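Local coordinates for protein putative thioesterase yhdA (Lactococcus lactis subsp. lactis, PDB 3GEK) that probably hydrolyses acyl-CoA thioesters, possibly 1,4-dihydroxy-2-naphthoyl-CoA, as a hotdog-fold member of the PaaI thioesterase family, at residues N2-L7 with A56-G61; G97-L100 with N106-W109. The protein carries 7 engineered substitutions. All blocks are in the same frame, centred on the assembly; numbering follows the deposited sequence.

Contact 1: N2-L7 with A56-G61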
# COMPACT_ATOMS: atom_id res chain seq x y z
N ASN A 2 -13.72 14.82 -20.49
CA ASN A 2 -12.92 14.79 -19.27
C ASN A 2 -11.93 13.62 -19.28
O ASN A 2 -11.96 12.79 -20.20
CB ASN A 2 -13.82 14.78 -18.02
CG ASN A 2 -14.60 13.48 -17.84
OD1 ASN A 2 -14.47 12.53 -18.61
ND2 ASN A 2 -15.43 13.44 -16.80
N MSE A 3 -11.06 13.57 -18.29
CA MSE A 3 -10.04 12.53 -18.18
C MSE A 3 -10.62 11.12 -18.29
O MSE A 3 -10.11 10.29 -19.03
CB MSE A 3 -9.26 12.67 -16.87
CG MSE A 3 -7.97 11.86 -16.82
SE MSE A 3 -7.11 11.96 -15.07
CE MSE A 3 -8.05 10.52 -14.18
N ILE A 4 -11.69 10.88 -17.55
CA ILE A 4 -12.38 9.58 -17.53
C ILE A 4 -12.71 9.09 -18.95
O ILE A 4 -12.37 7.96 -19.31
CB ILE A 4 -13.65 9.60 -16.62
CG1 ILE A 4 -13.26 9.92 -15.17
CG2 ILE A 4 -14.41 8.27 -16.70
CD1 ILE A 4 -14.44 10.15 -14.24
N ASP A 5 -13.35 9.95 -19.74
CA ASP A 5 -13.77 9.58 -21.09
C ASP A 5 -12.57 9.43 -22.02
O ASP A 5 -12.55 8.54 -22.87
CB ASP A 5 -14.77 10.60 -21.65
CG ASP A 5 -16.03 10.72 -20.81
OD1 ASP A 5 -16.44 9.73 -20.16
OD2 ASP A 5 -16.63 11.82 -20.81
N GLN A 6 -11.57 10.30 -21.86
CA GLN A 6 -10.37 10.25 -22.70
C GLN A 6 -9.52 9.01 -22.46
O GLN A 6 -8.77 8.58 -23.33
CB GLN A 6 -9.53 11.52 -22.53
CG GLN A 6 -10.16 12.75 -23.17
CD GLN A 6 -9.21 13.93 -23.22
OE1 GLN A 6 -9.49 14.97 -22.62
NE2 GLN A 6 -8.10 13.78 -23.92
N LEU A 7 -9.66 8.41 -21.27
CA LEU A 7 -9.01 7.15 -20.95
C LEU A 7 -9.44 6.02 -21.89
O LEU A 7 -8.70 5.05 -22.07
CB LEU A 7 -9.28 6.77 -19.49
CG LEU A 7 -8.23 6.89 -18.37
CD1 LEU A 7 -6.89 7.52 -18.79
CD2 LEU A 7 -8.81 7.61 -17.17
N ALA A 56 -7.76 1.73 -12.70
CA ALA A 56 -8.11 0.87 -11.56
C ALA A 56 -9.12 1.52 -10.64
O ALA A 56 -10.10 0.88 -10.25
CB ALA A 56 -6.88 0.50 -10.79
N GLU A 57 -8.89 2.78 -10.28
CA GLU A 57 -9.78 3.51 -9.37
C GLU A 57 -11.16 3.72 -10.00
O GLU A 57 -12.19 3.59 -9.33
CB GLU A 57 -9.15 4.83 -8.90
CG GLU A 57 -9.91 5.49 -7.73
CD GLU A 57 -9.15 6.60 -7.02
OE1 GLU A 57 -7.92 6.48 -6.84
OE2 GLU A 57 -9.80 7.59 -6.59
N ILE A 58 -11.18 4.02 -11.31
CA ILE A 58 -12.42 4.30 -12.03
C ILE A 58 -13.28 3.05 -12.25
O ILE A 58 -14.50 3.09 -12.05
CB ILE A 58 -12.15 5.04 -13.37
CG1 ILE A 58 -11.65 6.46 -13.08
CG2 ILE A 58 -13.42 5.11 -14.24
CD1 ILE A 58 -11.02 7.16 -14.28
N THR A 59 -12.66 1.94 -12.67
CA THR A 59 -13.38 0.68 -12.89
C THR A 59 -13.87 0.06 -11.58
O THR A 59 -14.95 -0.53 -11.54
CB THR A 59 -12.54 -0.35 -13.67
OG1 THR A 59 -11.27 -0.54 -13.02
CG2 THR A 59 -12.32 0.11 -15.13
N ALA A 60 -13.06 0.17 -10.52
CA ALA A 60 -13.46 -0.30 -9.19
C ALA A 60 -14.70 0.45 -8.72
O ALA A 60 -15.64 -0.16 -8.21
CB ALA A 60 -12.32 -0.14 -8.20
N GLY A 61 -14.69 1.77 -8.90
CA GLY A 61 -15.82 2.63 -8.57
C GLY A 61 -17.07 2.30 -9.37
O GLY A 61 -18.18 2.31 -8.83
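A small apolar contact joins the short N-terminal helix 3-6 to the long helix 49-68 of the hotdog fold, with Ile58 set against Ile4, Leu7 and, more loosely, Met3. It buries 139 Å² in all. Ile58 projects from its helix toward the N-terminal segment. Its CG1 lies anti to the carbonyl carbon (chi1 -68°) and the chain beyond it is extended, which carries CD1 out as the leading atom. That methyl meets Ile4 CG1 at 3.7 Å and Leu7 CD2 also at 3.7 Å, fitting between the two side chains; CE of Met3, a selenomethionine, is the more distant third neighbour at 4.5 Å from Ile58 CD1. Nearer the backbones, the branch methyls Ile4 CG2 and Ile58 CG2 approach to 4.1 Å. Asn2 is the N-cap of the short helix: its OD1 accepts from Asp5 N at 3.0 Å in a nearly straight bond (165°), capping the first turn, on which Ile4 lies. Around the contact, Met3 packs on Asn48 of a second subunit and Leu7 reaches Phe39 of a loop, while Met3 and Leu7 also rest on Ala54 of helix 49-68 and Leu7 touches Met34 of strand 28-35.

Contact 2: G97-L100 with N106-W109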
# COMPACT_ATOMS: atom_id res chain seq x y z
N GLY A 97 -11.05 -7.30 -12.06
CA GLY A 97 -11.17 -7.12 -10.63
C GLY A 97 -11.81 -8.31 -9.95
O GLY A 97 -12.65 -8.99 -10.54
N LEU A 98 -11.39 -8.55 -8.72
CA LEU A 98 -12.02 -9.51 -7.83
C LEU A 98 -12.35 -8.79 -6.52
O LEU A 98 -11.48 -8.17 -5.92
CB LEU A 98 -11.08 -10.69 -7.56
CG LEU A 98 -11.47 -11.70 -6.48
CD1 LEU A 98 -12.72 -12.47 -6.88
CD2 LEU A 98 -10.33 -12.67 -6.19
N LEU A 99 -13.61 -8.87 -6.09
CA LEU A 99 -13.99 -8.26 -4.83
C LEU A 99 -13.57 -9.16 -3.66
O LEU A 99 -14.12 -10.24 -3.46
CB LEU A 99 -15.49 -7.95 -4.80
CG LEU A 99 -16.05 -7.21 -3.59
CD1 LEU A 99 -15.53 -5.78 -3.52
CD2 LEU A 99 -17.57 -7.22 -3.65
N LEU A 100 -12.58 -8.70 -2.90
CA LEU A 100 -12.04 -9.48 -1.79
C LEU A 100 -12.88 -9.29 -0.54
O LEU A 100 -12.91 -10.17 0.33
CB LEU A 100 -10.60 -9.08 -1.49
CG LEU A 100 -9.54 -9.21 -2.58
CD1 LEU A 100 -8.25 -8.58 -2.08
CD2 LEU A 100 -9.33 -10.67 -3.00
N ASN A 106 -17.07 -0.51 3.28
CA ASN A 106 -15.95 -0.58 2.33
C ASN A 106 -16.04 -1.74 1.33
O ASN A 106 -16.46 -2.83 1.69
CB ASN A 106 -14.62 -0.70 3.08
CG ASN A 106 -14.22 0.58 3.80
OD1 ASN A 106 -13.52 0.53 4.82
ND2 ASN A 106 -14.64 1.72 3.27
N HIS A 107 -15.65 -1.48 0.09
CA HIS A 107 -15.35 -2.56 -0.86
C HIS A 107 -13.84 -2.62 -1.06
O HIS A 107 -13.20 -1.58 -1.23
CB HIS A 107 -16.03 -2.34 -2.22
CG HIS A 107 -17.48 -2.72 -2.26
ND1 HIS A 107 -18.31 -2.34 -3.28
CD2 HIS A 107 -18.24 -3.43 -1.39
CE1 HIS A 107 -19.53 -2.81 -3.06
NE2 HIS A 107 -19.51 -3.47 -1.91
N VAL A 108 -13.28 -3.83 -1.04
CA VAL A 108 -11.86 -4.00 -1.33
C VAL A 108 -11.71 -4.84 -2.59
O VAL A 108 -12.09 -6.01 -2.62
CB VAL A 108 -11.09 -4.66 -0.16
CG1 VAL A 108 -9.60 -4.69 -0.44
CG2 VAL A 108 -11.36 -3.93 1.16
N TRP A 109 -11.17 -4.21 -3.64
CA TRP A 109 -10.99 -4.87 -4.94
C TRP A 109 -9.54 -5.25 -5.18
O TRP A 109 -8.63 -4.45 -4.92
CB TRP A 109 -11.43 -3.95 -6.09
CG TRP A 109 -12.90 -3.77 -6.20
CD1 TRP A 109 -13.64 -2.74 -5.69
CD2 TRP A 109 -13.83 -4.64 -6.87
NE1 TRP A 109 -14.97 -2.91 -6.01
CE2 TRP A 109 -15.11 -4.07 -6.73
CE3 TRP A 109 -13.69 -5.83 -7.59
CZ2 TRP A 109 -16.26 -4.66 -7.27
CZ3 TRP A 109 -14.84 -6.42 -8.13
CH2 TRP A 109 -16.10 -5.83 -7.96
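The Trp109 indole has Leu99 CD1 over one face, 3.8 Å from the centroid of the five-membered ring, a CH-pi contact; Leu98 N and Gly97 C lie at its edge. The His107 ring carries Leu99 CD2 over one face, and Leu99 CD1 sits 3.7 Å from His107 CB, which places the isopropyl end of Leu99 in the angle between the two aromatic side chains. Leu99 reaches there with CG anti to its own N (chi1 -175°), while Trp109 leans across to the partner strand (chi1 -72°) until its CE3 is 3.4 Å from Leu99 N. At Gly97 there is little room beside the ring: a CB there would come to 3.2 Å from Trp109 CE3. The backbones pair antiparallel, Leu99 and Trp109 forming a non-hydrogen-bonded pair, with Trp109 CA giving a CA-H...O contact to Leu98 O. Leu100 N donates to Val108 O at 2.7 Å, approaching almost head-on to the carbonyl though bent at the hydrogen (147°). Beyond the segments, Ser64 OG of helix 49-68 is hydrogen-bonded to both Trp109 NE1 and His107 ND1, Phe30 meets the indole edge-to-face, and the Trp109 side chain touches Ala60, Ala63 and Ile67 of the helix. With an alanine at this position, Leu99 is likely to lose its aromatic platform and Ser64 one of its hydrogen-bond partners, opening a gap beside Ala60 and Ala63. This is a beta hairpin of strands 92-102 and 106-115, its chain turning a corner at Leu100. With the face that bears Leu99 and Trp109 packed on helix 49-68, the arrangement is that of the hotdog fold, a curved antiparallel sheet wrapped round a long helix.

Helix 49-68 is the element that relates the two contacts, whose centres lie about 17 Å apart, on opposite sides of the centre of the chain. Contact 1 comes first along the sequence and closes before contact 2 opens, so the pair are in series. In contact 1 the helix receives the N-terminal helix; the hairpin of contact 2 lies against the same helix through Leu99, His107 and Trp109. They come together where Ala60 O lies 3.6 Å from Trp109 NE1, a packing approach. The central helix of the hotdog fold is thus flanked by the N-terminal segment and by the curved sheet.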